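PDB 5K3W: CpuTA1 from Curtobacterium pusillum, which is a pyridoxal-5'-phosphate-binding protein of the class IV aminotransferase family. Local coordinates for residues 140-143 with 144-147. Residues are numbered along the deposited sequence; the frame is centred on the assembly and turned at random.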
ATOM      1  N   GLU A 140       2.223 -13.140  18.269  1.00 35.49           N
ATOM      2  CA  GLU A 140       0.903 -13.733  18.408  1.00 27.78           C
ATOM      3  C   GLU A 140       1.023 -15.237  18.608  1.00 30.58           C
ATOM      4  O   GLU A 140       1.947 -15.882  18.102  1.00 39.24           O
ATOM      5  CB  GLU A 140       0.049 -13.454  17.177  1.00 35.18           C
ATOM      6  CG  GLU A 140      -1.188 -14.323  17.117  1.00 37.17           C
ATOM      7  CD  GLU A 140      -2.006 -14.097  15.864  1.00 47.98           C
ATOM      8  OE1 GLU A 140      -1.952 -12.971  15.314  1.00 41.42           O
ATOM      9  OE2 GLU A 140      -2.693 -15.057  15.429  1.00 51.69           O
ATOM     10  N   ASP A 141       0.077 -15.793  19.358  1.00 29.81           N
ATOM     11  CA  ASP A 141       0.027 -17.233  19.598  1.00 33.29           C
ATOM     12  C   ASP A 141      -0.490 -17.936  18.344  1.00 32.30           C
ATOM     13  O   ASP A 141      -1.660 -17.789  17.977  1.00 33.56           O
ATOM     14  CB  ASP A 141      -0.856 -17.517  20.809  1.00 33.65           C
ATOM     15  CG  ASP A 141      -0.955 -18.993  21.140  1.00 36.42           C
ATOM     16  OD1 ASP A 141      -0.500 -19.842  20.340  1.00 41.08           O
ATOM     17  OD2 ASP A 141      -1.519 -19.304  22.206  1.00 46.92           O
ATOM     18  N   PHE A 142       0.380 -18.704  17.685  1.00 28.75           N
ATOM     19  CA  PHE A 142       0.033 -19.418  16.459  1.00 30.97           C
ATOM     20  C   PHE A 142      -0.044 -20.932  16.656  1.00 35.56           C
ATOM     21  O   PHE A 142       0.007 -21.679  15.675  1.00 31.19           O
ATOM     22  CB  PHE A 142       1.046 -19.116  15.355  1.00 32.24           C
ATOM     23  CG  PHE A 142       0.964 -17.727  14.806  1.00 28.58           C
ATOM     24  CD1 PHE A 142      -0.122 -17.338  14.025  1.00 34.01           C
ATOM     25  CD2 PHE A 142       1.991 -16.821  15.027  1.00 27.95           C
ATOM     26  CE1 PHE A 142      -0.197 -16.064  13.498  1.00 24.21           C
ATOM     27  CE2 PHE A 142       1.930 -15.547  14.501  1.00 26.20           C
ATOM     28  CZ  PHE A 142       0.829 -15.166  13.739  1.00 30.43           C
ATOM     29  N   SER A 143      -0.154 -21.406  17.900  1.00 30.41           N
ATOM     30  CA  SER A 143      -0.112 -22.846  18.135  1.00 33.61           C
ATOM     31  C   SER A 143      -1.227 -23.563  17.387  1.00 34.40           C
ATOM     32  O   SER A 143      -1.020 -24.657  16.844  1.00 36.80           O
ATOM     33  CB  SER A 143      -0.209 -23.136  19.627  1.00 31.89           C
ATOM     34  OG  SER A 143      -1.312 -22.446  20.178  1.00 42.04           O
ATOM     35  N   GLN A 144      -2.418 -22.976  17.363  1.00 26.08           N
ATOM     36  CA  GLN A 144      -3.529 -23.617  16.670  1.00 24.71           C
ATOM     37  C   GLN A 144      -3.295 -23.640  15.158  1.00 28.35           C
ATOM     38  O   GLN A 144      -3.428 -24.691  14.518  1.00 25.06           O
ATOM     39  CB  GLN A 144      -4.834 -22.901  17.026  1.00 22.50           C
ATOM     40  CG  GLN A 144      -6.060 -23.734  16.795  1.00 34.90           C
ATOM     41  CD  GLN A 144      -5.955 -25.084  17.472  1.00 48.29           C
ATOM     42  OE1 GLN A 144      -5.434 -25.195  18.591  1.00 41.47           O
ATOM     43  NE2 GLN A 144      -6.428 -26.130  16.788  1.00 44.26           N
ATOM     44  N   GLN A 145      -2.926 -22.491  14.570  1.00 27.72           N
ATOM     45  CA  GLN A 145      -2.685 -22.445  13.129  1.00 25.85           C
ATOM     46  C   GLN A 145      -1.568 -23.408  12.714  1.00 27.61           C
ATOM     47  O   GLN A 145      -1.630 -23.998  11.629  1.00 24.32           O
ATOM     48  CB  GLN A 145      -2.372 -21.006  12.684  1.00 21.40           C
ATOM     49  CG  GLN A 145      -3.425 -19.970  13.130  1.00 29.85           C
ATOM     50  CD  GLN A 145      -3.807 -18.931  12.056  1.00 46.17           C
ATOM     51  OE1 GLN A 145      -2.955 -18.342  11.373  1.00 43.16           O
ATOM     52  NE2 GLN A 145      -5.110 -18.704  11.917  1.00 62.07           N
ATOM     53  N   ARG A 146      -0.559 -23.605  13.568  1.00 23.85           N
ATOM     54  CA  ARG A 146       0.481 -24.578  13.260  1.00 24.16           C
ATOM     55  C   ARG A 146      -0.049 -26.006  13.170  1.00 29.76           C
ATOM     56  O   ARG A 146       0.665 -26.875  12.656  1.00 30.53           O
ATOM     57  CB  ARG A 146       1.601 -24.493  14.297  1.00 26.54           C
ATOM     58  CG  ARG A 146       2.372 -23.200  14.209  1.00 25.53           C
ATOM     59  CD  ARG A 146       3.479 -23.090  15.235  1.00 20.20           C
ATOM     60  NE  ARG A 146       4.037 -21.745  15.170  1.00 26.42           N
ATOM     61  CZ  ARG A 146       4.838 -21.204  16.075  1.00 23.39           C
ATOM     62  NH1 ARG A 146       5.205 -21.886  17.150  1.00 19.19           N
ATOM     63  NH2 ARG A 146       5.268 -19.963  15.901  1.00 28.87           N
ATOM     64  N   LEU A 147      -1.279 -26.268  13.624  1.00 24.16           N
ATOM     65  CA  LEU A 147      -1.873 -27.592  13.483  1.00 28.60           C
ATOM     66  C   LEU A 147      -2.799 -27.720  12.280  1.00 30.38           C
ATOM     67  O   LEU A 147      -3.103 -28.849  11.875  1.00 23.55           O
ATOM     68  CB  LEU A 147      -2.656 -27.971  14.746  1.00 30.49           C
ATOM     69  CG  LEU A 147      -1.918 -27.956  16.092  1.00 31.18           C
ATOM     70  CD1 LEU A 147      -2.830 -28.435  17.205  1.00 22.40           C
ATOM     71  CD2 LEU A 147      -0.646 -28.775  16.043  1.00 28.01           C
TER
HETATM   72  O   HOH W   1      -3.353 -25.148  20.079  1.00 34.10           O
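Arg146 N donates to Phe142 O over 2.9 Å, a bond that spans four residues and curls the chain into a single helix-like turn after the extended run through Glu140 and Asp141. Leu147 N then bonds back to Gln144 O, three residues earlier, at 2.8 Å. At the start of the turn, Asp141 OD1 takes the backbone N of Ser143 at 2.9 Å, which makes an Asx turn. The same oxygen accepts Ser143 OG at 2.7 Å, so two donors from one residue grip it. One water donates to Gln144 OE1 and, in a weak hydrogen bond, to Ser143 OG. The turn lies on the surface, in the connection from strand 131-138 to strand 149-155 that leads from the six-stranded antiparallel sheet to a mixed one; this is the linker between the two domains of the class IV aminotransferase fold (fold type IV of pyridoxal-5'-phosphate proteins), whose cofactor sits between them. The Phe142 side chain is about 10 Å from the bound pyridoxal-5'-phosphate. With CG anti to its own carbonyl carbon (chi1 -68°) and the chain straight from there to NE, Arg146 runs back past the Phe142 carbonyl, CG 3.2 Å from Phe142 O, and NE comes alongside Phe142 CB. Its guanidinium is held beyond the turn by a salt bridge to Glu113 and by the carbonyls of Val272 and Arg273. Gln145, bent at chi2, brings OE1 to the edge of the Phe142 ring, 4.0 Å from CD1, with amide and ring planes 39° apart; that oxygen is hydrogen-bonded to Arg273 NH1. Glu140 CG lies over one face of the ring, toward its rim.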